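Local coordinates for DELTA1-pyrroline-2-carboxylate reductase (Thermococcus litoralis DSM 5473, PDB 6T3E), which catalyses the reduction of Delta1-pyrroline-2-carboxylate to L-proline with a nicotinamide dinucleotide as hydride donor, at residues B[26-31]-B[336-341]; B[85-90]-B[330-335]; B[234-239]-B[257-262]; B[140-145]-B[296-301]. All coordinates share one frame; numbering follows the deposited sequence.

Overall arrangement
Helix 324-341 serves two contacts: its last turns meet strand 26-28 in contact 1, and the preceding turns meet strand 87-95 in contact 2; both strands belong to the mixed sheet. The two sites touch where L26 and L28 pack on Y335. Contact 4, a buried contact between helices 128-146 and 298-303, lies nearest the centre of the chain, while contact 3 sits in the nucleotide-binding part, about 43 Å from contact 1 between centres. Contact 1 is purely apolar across the interface and contact 4 mainly so. Contacts 2 and 3, only partly buried, instead combine small or branched aliphatic groups with lysine chains laid near backbone carbonyls, with long, weak ion pairs to acidic residues.

Contact 1. Residues B[26-31]-B[336-341]; sequences LLLSRS and EKALEH
L28 and L26, two residues apart on strand 26-28, reach the last turns of helix 324-341 at A338 and L339. In L28, CB leads toward the helix and CG lies anti to the carbonyl carbon (chi1 -74°), which carries the fork to A338. There both methyls converge on a single carbon: CD2 is 3.6 Å and CD1 4.1 Å from A338 CB. CD1 also touches the backbone of Y335, one turn earlier in the helix. L26 adds its CD2, which lies 4.2 Å from A338 CB and 4.1 Å from L339 CD2, the two leucine side chains crossing obliquely. L26 and L28 point to the same side of the strand, so the A338 methyl meets both; strand and helix axes, 104° apart in direction, come within 10.3 Å. L36 of helix 30-36 packs on both L28 and A338, while strand 26-28 is itself bonded to strand 121-126 and to T345. The C-terminal helix thus lies against the mixed sheet near its 345-346 edge. Since every touching atom is a methyl carbon and three of the four residues are buried, the union rests on hydrophobic burial and shape, with L339 at its exposed margin.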
loop_
_atom_site.group_PDB
_atom_site.type_symbol
_atom_site.label_atom_id
_atom_site.label_comp_id
_atom_site.label_asym_id
_atom_site.label_seq_id
_atom_site.Cartn_x
_atom_site.Cartn_y
_atom_site.Cartn_z
ATOM N N LEU B 26 -15.551 -11.145 -1.884
ATOM C CA LEU B 26 -16.818 -10.417 -1.889
ATOM C C LEU B 26 -16.610 -9.009 -2.426
ATOM O O LEU B 26 -15.586 -8.374 -2.155
ATOM C CB LEU B 26 -17.434 -10.337 -0.489
ATOM C CG LEU B 26 -18.763 -9.581 -0.293
ATOM C CD1 LEU B 26 -19.962 -10.332 -0.895
ATOM C CD2 LEU B 26 -18.995 -9.283 1.182
ATOM N N LEU B 27 -17.597 -8.522 -3.178
ATOM C CA LEU B 27 -17.583 -7.195 -3.781
ATOM C C LEU B 27 -18.673 -6.337 -3.162
ATOM O O LEU B 27 -19.820 -6.782 -3.036
ATOM C CB LEU B 27 -17.809 -7.264 -5.288
ATOM C CG LEU B 27 -16.588 -6.924 -6.116
ATOM C CD1 LEU B 27 -15.530 -7.965 -5.819
ATOM C CD2 LEU B 27 -16.940 -6.872 -7.594
ATOM N N LEU B 28 -18.319 -5.105 -2.810
ATOM C CA LEU B 28 -19.250 -4.159 -2.219
ATOM C C LEU B 28 -19.130 -2.857 -2.991
ATOM O O LEU B 28 -18.074 -2.219 -2.971
ATOM C CB LEU B 28 -18.950 -3.950 -0.735
ATOM C CG LEU B 28 -19.339 -5.106 0.187
ATOM C CD1 LEU B 28 -18.658 -4.979 1.564
ATOM C CD2 LEU B 28 -20.858 -5.191 0.330
ATOM N N SER B 29 -20.215 -2.455 -3.637
ATOM C CA SER B 29 -20.286 -1.248 -4.441
ATOM C C SER B 29 -20.804 -0.089 -3.599
ATOM O O SER B 29 -21.308 -0.276 -2.491
ATOM C CB SER B 29 -21.188 -1.495 -5.647
ATOM O OG SER B 29 -22.534 -1.596 -5.221
ATOM N N ARG B 30 -20.656 1.128 -4.133
ATOM C CA ARG B 30 -21.118 2.307 -3.404
ATOM C C ARG B 30 -22.590 2.177 -3.036
ATOM O O ARG B 30 -22.983 2.448 -1.896
ATOM C CB ARG B 30 -20.874 3.570 -4.246
ATOM C CG ARG B 30 -21.098 4.904 -3.526
ATOM C CD ARG B 30 -20.705 6.089 -4.423
ATOM N NE ARG B 30 -20.140 7.212 -3.659
ATOM C CZ ARG B 30 -20.860 8.071 -2.936
ATOM N NH1 ARG B 30 -22.183 7.945 -2.864
ATOM N NH2 ARG B 30 -20.261 9.055 -2.281
ATOM N N SER B 31 -23.403 1.687 -3.972
ATOM C CA SER B 31 -24.807 1.430 -3.684
ATOM C C SER B 31 -24.948 0.422 -2.553
ATOM O O SER B 31 -25.775 0.600 -1.651
ATOM C CB SER B 31 -25.504 0.942 -4.959
ATOM O OG SER B 31 -26.581 0.062 -4.694
ATOM N N GLU B 336 -18.898 -6.867 7.640
ATOM C CA GLU B 336 -19.643 -7.807 8.465
ATOM C C GLU B 336 -21.148 -7.565 8.382
ATOM O O GLU B 336 -21.933 -8.504 8.552
ATOM C CB GLU B 336 -19.152 -7.731 9.909
ATOM C CG GLU B 336 -17.796 -8.398 10.143
ATOM C CD GLU B 336 -17.359 -8.301 11.592
ATOM O OE1 GLU B 336 -18.214 -7.979 12.447
ATOM O OE2 GLU B 336 -16.168 -8.541 11.885
ATOM N N LYS B 337 -21.574 -6.334 8.103
ATOM C CA LYS B 337 -22.999 -6.093 7.912
ATOM C C LYS B 337 -23.471 -6.637 6.570
ATOM O O LYS B 337 -24.623 -7.076 6.451
ATOM C CB LYS B 337 -23.293 -4.602 8.027
ATOM C CG LYS B 337 -23.555 -4.160 9.453
ATOM C CD LYS B 337 -23.651 -2.651 9.529
ATOM C CE LYS B 337 -24.810 -2.234 10.401
ATOM N NZ LYS B 337 -25.984 -1.911 9.554
ATOM N N ALA B 338 -22.589 -6.650 5.566
ATOM C CA ALA B 338 -22.958 -7.224 4.279
ATOM C C ALA B 338 -23.222 -8.713 4.411
ATOM O O ALA B 338 -24.201 -9.228 3.860
ATOM C CB ALA B 338 -21.854 -6.971 3.254
ATOM N N LEU B 339 -22.387 -9.413 5.177
ATOM C CA LEU B 339 -22.608 -10.838 5.377
ATOM C C LEU B 339 -23.943 -11.086 6.065
ATOM O O LEU B 339 -24.738 -11.923 5.615
ATOM C CB LEU B 339 -21.460 -11.435 6.187
ATOM C CG LEU B 339 -20.059 -11.261 5.596
ATOM C CD1 LEU B 339 -19.030 -11.803 6.568
ATOM C CD2 LEU B 339 -19.920 -11.921 4.219
ATOM N N GLU B 340 -24.234 -10.315 7.114
ATOM C CA GLU B 340 -25.482 -10.480 7.851
ATOM C C GLU B 340 -26.686 -10.051 7.014
ATOM O O GLU B 340 -27.794 -10.559 7.218
ATOM C CB GLU B 340 -25.395 -9.677 9.155
ATOM C CG GLU B 340 -26.588 -9.741 10.101
ATOM C CD GLU B 340 -26.669 -8.513 11.020
ATOM O OE1 GLU B 340 -26.011 -7.486 10.721
ATOM O OE2 GLU B 340 -27.385 -8.573 12.046
ATOM N N HIS B 341 -26.489 -9.170 6.033
ATOM C CA HIS B 341 -27.595 -8.677 5.225
ATOM C C HIS B 341 -27.694 -9.354 3.868
ATOM O O HIS B 341 -28.716 -9.200 3.190
ATOM C CB HIS B 341 -27.451 -7.164 5.011
ATOM C CG HIS B 341 -27.930 -6.335 6.161
ATOM N ND1 HIS B 341 -27.212 -6.196 7.330
ATOM C CD2 HIS B 341 -29.050 -5.591 6.317
ATOM C CE1 HIS B 341 -27.872 -5.406 8.158
ATOM N NE2 HIS B 341 -28.989 -5.023 7.567
#

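Contact 2. Residues B[85-90]-B[330-335]; sequences SEALAV and TAKLAY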
loop_
_atom_site.group_PDB
_atom_site.type_symbol
_atom_site.label_atom_id
_atom_site.label_comp_id
_atom_site.label_asym_id
_atom_site.label_seq_id
_atom_site.Cartn_x
_atom_site.Cartn_y
_atom_site.Cartn_z
ATOM N N SER B 85 -9.913 -5.912 16.876
ATOM C CA SER B 85 -11.029 -5.969 15.946
ATOM C C SER B 85 -10.775 -6.925 14.789
ATOM O O SER B 85 -11.721 -7.260 14.066
ATOM C CB SER B 85 -11.338 -4.566 15.415
ATOM O OG SER B 85 -12.055 -3.813 16.381
ATOM N N GLU B 86 -9.534 -7.371 14.608
ATOM C CA GLU B 86 -9.163 -8.244 13.497
ATOM C C GLU B 86 -9.584 -7.633 12.163
ATOM O O GLU B 86 -10.247 -8.259 11.335
ATOM C CB GLU B 86 -9.744 -9.644 13.678
ATOM C CG GLU B 86 -9.145 -10.403 14.836
ATOM C CD GLU B 86 -7.781 -11.010 14.522
ATOM O OE1 GLU B 86 -7.076 -10.470 13.640
ATOM O OE2 GLU B 86 -7.420 -12.035 15.162
ATOM N N ALA B 87 -9.184 -6.384 11.972
ATOM C CA ALA B 87 -9.416 -5.635 10.746
ATOM C C ALA B 87 -8.060 -5.403 10.100
ATOM O O ALA B 87 -7.241 -4.642 10.623
ATOM C CB ALA B 87 -10.123 -4.311 11.035
ATOM N N LEU B 88 -7.806 -6.095 8.996
ATOM C CA LEU B 88 -6.548 -6.000 8.256
ATOM C C LEU B 88 -6.898 -5.463 6.871
ATOM O O LEU B 88 -7.355 -6.225 6.011
ATOM C CB LEU B 88 -5.828 -7.353 8.178
ATOM C CG LEU B 88 -4.520 -7.382 7.371
ATOM C CD1 LEU B 88 -3.478 -6.329 7.870
ATOM C CD2 LEU B 88 -3.911 -8.774 7.330
ATOM N N ALA B 89 -6.724 -4.149 6.671
ATOM C CA ALA B 89 -7.211 -3.481 5.471
ATOM C C ALA B 89 -6.203 -2.477 4.940
ATOM O O ALA B 89 -5.426 -1.873 5.691
ATOM C CB ALA B 89 -8.531 -2.751 5.713
ATOM N N VAL B 90 -6.277 -2.264 3.629
ATOM C CA VAL B 90 -5.516 -1.232 2.945
ATOM C C VAL B 90 -6.454 -0.441 2.030
ATOM O O VAL B 90 -7.295 -1.013 1.330
ATOM C CB VAL B 90 -4.342 -1.860 2.163
ATOM C CG1 VAL B 90 -4.850 -2.900 1.160
ATOM C CG2 VAL B 90 -3.469 -0.776 1.503
ATOM N N THR B 330 -14.030 0.960 9.593
ATOM C CA THR B 330 -15.238 1.145 8.802
ATOM C C THR B 330 -15.427 0.023 7.775
ATOM O O THR B 330 -16.537 -0.505 7.627
ATOM C CB THR B 330 -15.190 2.521 8.150
ATOM O OG1 THR B 330 -15.130 3.511 9.185
ATOM C CG2 THR B 330 -16.422 2.770 7.301
ATOM N N ALA B 331 -14.341 -0.414 7.123
ATOM C CA ALA B 331 -14.445 -1.498 6.151
ATOM C C ALA B 331 -14.887 -2.794 6.805
ATOM O O ALA B 331 -15.713 -3.525 6.240
ATOM C CB ALA B 331 -13.109 -1.716 5.457
ATOM N N LYS B 332 -14.370 -3.096 8.003
ATOM C CA LYS B 332 -14.777 -4.334 8.654
ATOM C C LYS B 332 -16.202 -4.220 9.175
ATOM O O LYS B 332 -16.981 -5.172 9.074
ATOM C CB LYS B 332 -13.807 -4.677 9.790
ATOM C CG LYS B 332 -14.065 -6.015 10.504
ATOM C CD LYS B 332 -13.272 -7.196 9.866
ATOM C CE LYS B 332 -13.510 -8.559 10.579
ATOM N NZ LYS B 332 -13.605 -9.735 9.640
ATOM N N LEU B 333 -16.576 -3.029 9.639
ATOM C CA LEU B 333 -17.960 -2.722 9.984
ATOM C C LEU B 333 -18.878 -2.982 8.799
ATOM O O LEU B 333 -19.905 -3.662 8.924
ATOM C CB LEU B 333 -18.037 -1.262 10.449
ATOM C CG LEU B 333 -19.314 -0.616 10.965
ATOM C CD1 LEU B 333 -20.102 0.048 9.868
ATOM C CD2 LEU B 333 -20.141 -1.652 11.683
ATOM N N ALA B 334 -18.531 -2.424 7.639
ATOM C CA ALA B 334 -19.374 -2.583 6.465
ATOM C C ALA B 334 -19.359 -4.019 5.963
ATOM O O ALA B 334 -20.398 -4.550 5.557
ATOM C CB ALA B 334 -18.917 -1.625 5.370
ATOM N N TYR B 335 -18.195 -4.666 5.989
ATOM C CA TYR B 335 -18.089 -6.032 5.492
ATOM C C TYR B 335 -18.943 -6.991 6.311
ATOM O O TYR B 335 -19.673 -7.822 5.755
ATOM C CB TYR B 335 -16.625 -6.468 5.505
ATOM C CG TYR B 335 -16.395 -7.935 5.258
ATOM C CD1 TYR B 335 -16.502 -8.466 3.979
ATOM C CD2 TYR B 335 -16.067 -8.796 6.306
ATOM C CE1 TYR B 335 -16.286 -9.814 3.741
ATOM C CE2 TYR B 335 -15.841 -10.145 6.078
ATOM C CZ TYR B 335 -15.953 -10.644 4.791
ATOM O OH TYR B 335 -15.724 -11.968 4.540
#
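K332 lies along the start of strand 87-95, with A87 its nearest counterpart (5.9 Å between CA atoms). This strand follows strand 73-82 in a beta-hairpin, and a G1 beta bulge, in which E86 and A87 both face L82, lies beside the hairpin's turn, where strand 87-95 starts; E86 has the left-handed backbone conformation (phi 54°) expected of the first bulge residue. Along the helical segment, T330 faces helix 39-54, and A331 turns its methyl to the sheet: its CB is 4.7 Å from A89 CB, and I111 and M125 of neighbouring strands also touch it. K332 then makes the closest approaches. Its CB meets A87 CB at 3.9 Å, after which CG lies anti to the backbone N (chi1 -176°) and a bend at chi2 (92°) turns the chain to run past the bulge. Further on, Y335 returns to the sheet against L113, L122 and A123. The helix therefore lies across several strands of the mixed sheet, with alanines A87 and A89 on the strand and A331 on the helix, K332 making the nearest contacts. The carboxylate of E86 leads away to Y81 OH and to H71 of the second subunit; the lysine passes the carbonyl of the same residue. K332 CD and CE pass E86 O at 3.5 and 3.4 Å, whereas K332 NZ stays 4.0 Å from that oxygen and has a weak, long ion pair with E336 OE2.

Contact 3. Residues B[234-239]-B[257-262]; sequences GWIREG and SETVRK
I236 and T259 bring a loop and a short helix to 7.8 Å between their CA atoms, and G234 approaches E258 similarly, at 7.5 Å. Contact is made mainly by I236, whose side chain points at the helix. CG1 stands anti to the carbonyl carbon (chi1 -41°) and chi2 is extended, so that CD1 forms the leading end. I236 CD1 meets the branched head of T259, 3.7 Å from its CG2 and equally far from its OG1, the two side chains crossing at about a right angle. T259 OG1 is hydrogen-bonded to D256 OD1, just before the helix, and weakly to V231 O; its approach to I236 CD1 is plain van der Waals contact.

In the Rossmann-type half of the protein, the loop enters strand 241-244 of the parallel sheet and helix 257-262 precedes strand 264-267; strand 316-319 lies between these two. I315, immediately before that middle strand, touches both I236 and K262, and T214 of helix 210-215 also packs on I236. The site is some 14 Å from the bound NADH, measured from the T259 side chain.

Towards the exposed G234, E258 CG passes G234 N at 4.3 Å. K262 bends at chi3 (-79°) and brings NZ to 4.0 Å from I236 O, beyond hydrogen-bonding distance. The same K262 NZ forms a long ion pair with E258 OE2, also at 4.0 Å, while E258 OE1 faces R261 in a bridge modelled too short to be trusted in detail. The loop's own charges turn elsewhere, R237 to D218 and E238 to R313.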
loop_
_atom_site.group_PDB
_atom_site.type_symbol
_atom_site.label_atom_id
_atom_site.label_comp_id
_atom_site.label_asym_id
_atom_site.label_seq_id
_atom_site.Cartn_x
_atom_site.Cartn_y
_atom_site.Cartn_z
ATOM N N GLY B 234 -7.736 36.414 12.464
ATOM C CA GLY B 234 -8.342 37.639 12.964
ATOM C C GLY B 234 -9.857 37.601 13.023
ATOM O O GLY B 234 -10.464 38.413 13.733
ATOM N N TRP B 235 -10.483 36.679 12.286
ATOM C CA TRP B 235 -11.933 36.559 12.266
ATOM C C TRP B 235 -12.480 35.669 13.368
ATOM O O TRP B 235 -13.648 35.823 13.747
ATOM C CB TRP B 235 -12.405 36.008 10.918
ATOM C CG TRP B 235 -11.819 36.710 9.734
ATOM C CD1 TRP B 235 -11.394 38.016 9.666
ATOM C CD2 TRP B 235 -11.594 36.147 8.437
ATOM N NE1 TRP B 235 -10.916 38.287 8.410
ATOM C CE2 TRP B 235 -11.036 37.161 7.634
ATOM C CE3 TRP B 235 -11.816 34.884 7.872
ATOM C CZ2 TRP B 235 -10.697 36.950 6.300
ATOM C CZ3 TRP B 235 -11.475 34.678 6.546
ATOM C CH2 TRP B 235 -10.913 35.703 5.779
ATOM N N ILE B 236 -11.676 34.743 13.881
ATOM C CA ILE B 236 -12.176 33.730 14.803
ATOM C C ILE B 236 -12.370 34.339 16.186
ATOM O O ILE B 236 -11.403 34.746 16.839
ATOM C CB ILE B 236 -11.221 32.532 14.860
ATOM C CG1 ILE B 236 -10.713 32.208 13.449
ATOM C CG2 ILE B 236 -11.923 31.343 15.466
ATOM C CD1 ILE B 236 -9.866 30.952 13.354
ATOM N N ARG B 237 -13.615 34.358 16.655
ATOM C CA ARG B 237 -13.887 34.795 18.013
ATOM C C ARG B 237 -13.718 33.619 18.971
ATOM O O ARG B 237 -13.601 32.465 18.562
ATOM C CB ARG B 237 -15.289 35.400 18.128
ATOM C CG ARG B 237 -16.397 34.557 17.553
ATOM C CD ARG B 237 -17.752 35.186 17.849
ATOM N NE ARG B 237 -18.858 34.357 17.374
ATOM C CZ ARG B 237 -19.251 33.222 17.948
ATOM N NH1 ARG B 237 -18.627 32.761 19.026
ATOM N NH2 ARG B 237 -20.273 32.542 17.439
ATOM N N GLU B 238 -13.677 33.927 20.262
ATOM C CA GLU B 238 -13.453 32.885 21.248
ATOM C C GLU B 238 -14.613 31.893 21.273
ATOM O O GLU B 238 -15.731 32.169 20.822
ATOM C CB GLU B 238 -13.240 33.486 22.635
ATOM C CG GLU B 238 -13.999 34.759 22.903
ATOM C CD GLU B 238 -13.668 35.336 24.269
ATOM O OE1 GLU B 238 -14.543 35.288 25.164
ATOM O OE2 GLU B 238 -12.531 35.827 24.451
ATOM N N GLY B 239 -14.314 30.709 21.794
ATOM C CA GLY B 239 -15.303 29.674 21.972
ATOM C C GLY B 239 -15.674 28.894 20.737
ATOM O O GLY B 239 -16.573 28.051 20.811
ATOM N N SER B 257 -1.235 31.149 9.596
ATOM C CA SER B 257 -0.452 30.821 10.781
ATOM C C SER B 257 -1.130 31.311 12.053
ATOM O O SER B 257 -1.001 30.681 13.110
ATOM C CB SER B 257 0.949 31.412 10.647
ATOM O OG SER B 257 1.576 30.942 9.467
ATOM N N GLU B 258 -1.884 32.408 11.966
ATOM C CA GLU B 258 -2.558 32.933 13.150
ATOM C C GLU B 258 -3.607 31.956 13.676
ATOM O O GLU B 258 -3.762 31.804 14.896
ATOM C CB GLU B 258 -3.195 34.286 12.832
ATOM C CG GLU B 258 -4.019 34.882 13.966
ATOM C CD GLU B 258 -3.183 35.185 15.192
ATOM O OE1 GLU B 258 -1.943 35.253 15.064
ATOM O OE2 GLU B 258 -3.766 35.367 16.284
ATOM N N THR B 259 -4.334 31.288 12.773
ATOM C CA THR B 259 -5.358 30.336 13.190
ATOM C C THR B 259 -4.763 29.188 14.006
ATOM O O THR B 259 -5.294 28.828 15.067
ATOM C CB THR B 259 -6.086 29.796 11.957
ATOM O OG1 THR B 259 -6.749 30.871 11.278
ATOM C CG2 THR B 259 -7.105 28.733 12.355
ATOM N N VAL B 260 -3.642 28.628 13.546
ATOM C CA VAL B 260 -3.033 27.502 14.244
ATOM C C VAL B 260 -2.477 27.944 15.593
ATOM O O VAL B 260 -2.754 27.323 16.626
ATOM C CB VAL B 260 -1.948 26.842 13.370
ATOM C CG1 VAL B 260 -1.448 25.565 14.017
ATOM C CG2 VAL B 260 -2.491 26.551 11.978
ATOM N N ARG B 261 -1.699 29.033 15.607
ATOM C CA ARG B 261 -1.098 29.488 16.860
ATOM C C ARG B 261 -2.157 29.832 17.893
ATOM O O ARG B 261 -1.987 29.546 19.084
ATOM C CB ARG B 261 -0.196 30.699 16.622
ATOM C CG ARG B 261 0.709 31.020 17.813
ATOM C CD ARG B 261 0.915 32.517 18.001
ATOM N NE ARG B 261 -0.083 33.130 18.881
ATOM C CZ ARG B 261 -1.048 33.945 18.459
ATOM N NH1 ARG B 261 -1.140 34.237 17.170
ATOM N NH2 ARG B 261 -1.922 34.464 19.317
ATOM N N LYS B 262 -3.260 30.443 17.453
ATOM C CA LYS B 262 -4.280 30.948 18.362
ATOM C C LYS B 262 -5.073 29.837 19.050
ATOM O O LYS B 262 -5.717 30.099 20.071
ATOM C CB LYS B 262 -5.223 31.870 17.591
ATOM C CG LYS B 262 -6.218 32.619 18.426
ATOM C CD LYS B 262 -7.388 33.089 17.571
ATOM C CE LYS B 262 -7.042 34.334 16.777
ATOM N NZ LYS B 262 -7.565 35.567 17.448
#

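Contact 4. Residues B[140-145]-B[296-301]; sequences GVATKY and AELAEI
V141 and L298 interlock first, with V141 CG2 3.7 Å from L298 CD2 and the two side chains crossing at about a right angle. One residue on, A142 receives the other branch of the leucine: its CB is 3.8 Å from L298 CD1. The leucine fork, whose CG lies anti to the backbone N (chi1 -176°), thus spreads over two successive residues of helix 128-146. T143 and K144 face other parts of the fold, and Y145, one turn after V141, closes the contact against I301. I301 CG2 nestles at the root of the tyrosine, 3.5 Å from CG and 3.6 Å from CB of Y145, and approaches the ring obliquely. The two side chains slide past each other in opposite directions. Y145 OH bonds E47 OE2, and K144 NZ bridges to OE1 of the same carboxylate. The partner segment holds half of a capping box: the N-cap amide of E297 bonds E300 OE1 (2.9 Å) from above the carboxylate plane, while E297 OE1 goes to K270 N. Helix 128-146, whose first turns carry T131 and R134 of the proline pocket, thereby packs on helix 298-303 just beyond edge strand 294-297. Helix 39-54 touches both, with I43 and E47 on V141 and F50 on L298, while helix 161-173 of the Rossmann-type part packs on T143 and K144.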
loop_
_atom_site.group_PDB
_atom_site.type_symbol
_atom_site.label_atom_id
_atom_site.label_comp_id
_atom_site.label_asym_id
_atom_site.label_seq_id
_atom_site.Cartn_x
_atom_site.Cartn_y
_atom_site.Cartn_z
ATOM N N GLY B 140 -16.330 13.963 13.873
ATOM C CA GLY B 140 -17.459 13.872 14.785
ATOM C C GLY B 140 -17.044 13.524 16.205
ATOM O O GLY B 140 -17.504 14.147 17.166
ATOM N N VAL B 141 -16.141 12.550 16.361
ATOM C CA VAL B 141 -15.687 12.207 17.708
ATOM C C VAL B 141 -14.882 13.358 18.297
ATOM O O VAL B 141 -15.026 13.680 19.480
ATOM C CB VAL B 141 -14.909 10.870 17.736
ATOM C CG1 VAL B 141 -15.715 9.765 17.071
ATOM C CG2 VAL B 141 -13.550 10.990 17.090
ATOM N N ALA B 142 -14.043 14.014 17.487
ATOM C CA ALA B 142 -13.277 15.136 18.021
ATOM C C ALA B 142 -14.195 16.281 18.412
ATOM O O ALA B 142 -13.971 16.940 19.432
ATOM C CB ALA B 142 -12.230 15.605 17.017
ATOM N N THR B 143 -15.246 16.519 17.625
ATOM C CA THR B 143 -16.207 17.571 17.953
ATOM C C THR B 143 -16.871 17.323 19.309
ATOM O O THR B 143 -17.126 18.267 20.061
ATOM C CB THR B 143 -17.248 17.678 16.831
ATOM O OG1 THR B 143 -16.586 18.007 15.603
ATOM C CG2 THR B 143 -18.318 18.731 17.141
ATOM N N LYS B 144 -17.138 16.055 19.648
ATOM C CA LYS B 144 -17.760 15.736 20.935
ATOM C C LYS B 144 -16.928 16.231 22.113
ATOM O O LYS B 144 -17.477 16.680 23.127
ATOM C CB LYS B 144 -17.974 14.232 21.057
ATOM C CG LYS B 144 -19.419 13.808 20.989
ATOM C CD LYS B 144 -19.584 12.359 21.422
ATOM C CE LYS B 144 -18.770 11.430 20.534
ATOM N NZ LYS B 144 -18.927 10.008 20.951
ATOM N N TYR B 145 -15.607 16.104 22.024
ATOM C CA TYR B 145 -14.730 16.465 23.127
ATOM C C TYR B 145 -14.262 17.911 23.092
ATOM O O TYR B 145 -13.883 18.440 24.143
ATOM C CB TYR B 145 -13.491 15.565 23.136
ATOM C CG TYR B 145 -13.792 14.116 23.390
ATOM C CD1 TYR B 145 -13.624 13.568 24.652
ATOM C CD2 TYR B 145 -14.245 13.293 22.368
ATOM C CE1 TYR B 145 -13.902 12.247 24.892
ATOM C CE2 TYR B 145 -14.528 11.967 22.595
ATOM C CZ TYR B 145 -14.354 11.447 23.859
ATOM O OH TYR B 145 -14.632 10.119 24.086
ATOM N N ALA B 296 -2.630 17.454 22.061
ATOM C CA ALA B 296 -2.835 16.023 22.194
ATOM C C ALA B 296 -3.204 15.423 20.846
ATOM O O ALA B 296 -3.739 16.098 19.962
ATOM C CB ALA B 296 -3.928 15.717 23.224
ATOM N N GLU B 297 -2.926 14.131 20.718
ATOM C CA GLU B 297 -3.476 13.331 19.639
ATOM C C GLU B 297 -4.888 12.900 19.996
ATOM O O GLU B 297 -5.234 12.744 21.170
ATOM C CB GLU B 297 -2.619 12.090 19.386
ATOM C CG GLU B 297 -1.198 12.372 18.950
ATOM C CD GLU B 297 -0.466 11.111 18.536
ATOM O OE1 GLU B 297 -0.412 10.817 17.322
ATOM O OE2 GLU B 297 0.056 10.410 19.426
ATOM N N LEU B 298 -5.703 12.682 18.967
ATOM C CA LEU B 298 -7.083 12.285 19.210
ATOM C C LEU B 298 -7.156 10.996 20.017
ATOM O O LEU B 298 -8.061 10.838 20.843
ATOM C CB LEU B 298 -7.825 12.126 17.882
ATOM C CG LEU B 298 -9.316 11.796 17.976
ATOM C CD1 LEU B 298 -10.082 12.947 18.592
ATOM C CD2 LEU B 298 -9.885 11.437 16.615
ATOM N N ALA B 299 -6.197 10.086 19.826
ATOM C CA ALA B 299 -6.218 8.833 20.575
ATOM C C ALA B 299 -6.072 9.083 22.069
ATOM O O ALA B 299 -6.667 8.368 22.882
ATOM C CB ALA B 299 -5.123 7.892 20.075
ATOM N N GLU B 300 -5.284 10.093 22.452
ATOM C CA GLU B 300 -5.152 10.416 23.872
ATOM C C GLU B 300 -6.425 11.047 24.426
ATOM O O GLU B 300 -6.778 10.830 25.592
ATOM C CB GLU B 300 -3.964 11.348 24.088
ATOM C CG GLU B 300 -2.786 11.033 23.203
ATOM C CD GLU B 300 -1.660 12.001 23.404
ATOM O OE1 GLU B 300 -1.885 13.205 23.220
ATOM O OE2 GLU B 300 -0.550 11.560 23.752
ATOM N N ILE B 301 -7.119 11.846 23.613
ATOM C CA ILE B 301 -8.367 12.457 24.057
ATOM C C ILE B 301 -9.461 11.406 24.234
ATOM O O ILE B 301 -10.226 11.444 25.207
ATOM C CB ILE B 301 -8.784 13.564 23.078
ATOM C CG1 ILE B 301 -7.895 14.794 23.287
ATOM C CG2 ILE B 301 -10.252 13.916 23.265
ATOM C CD1 ILE B 301 -8.447 16.050 22.681
#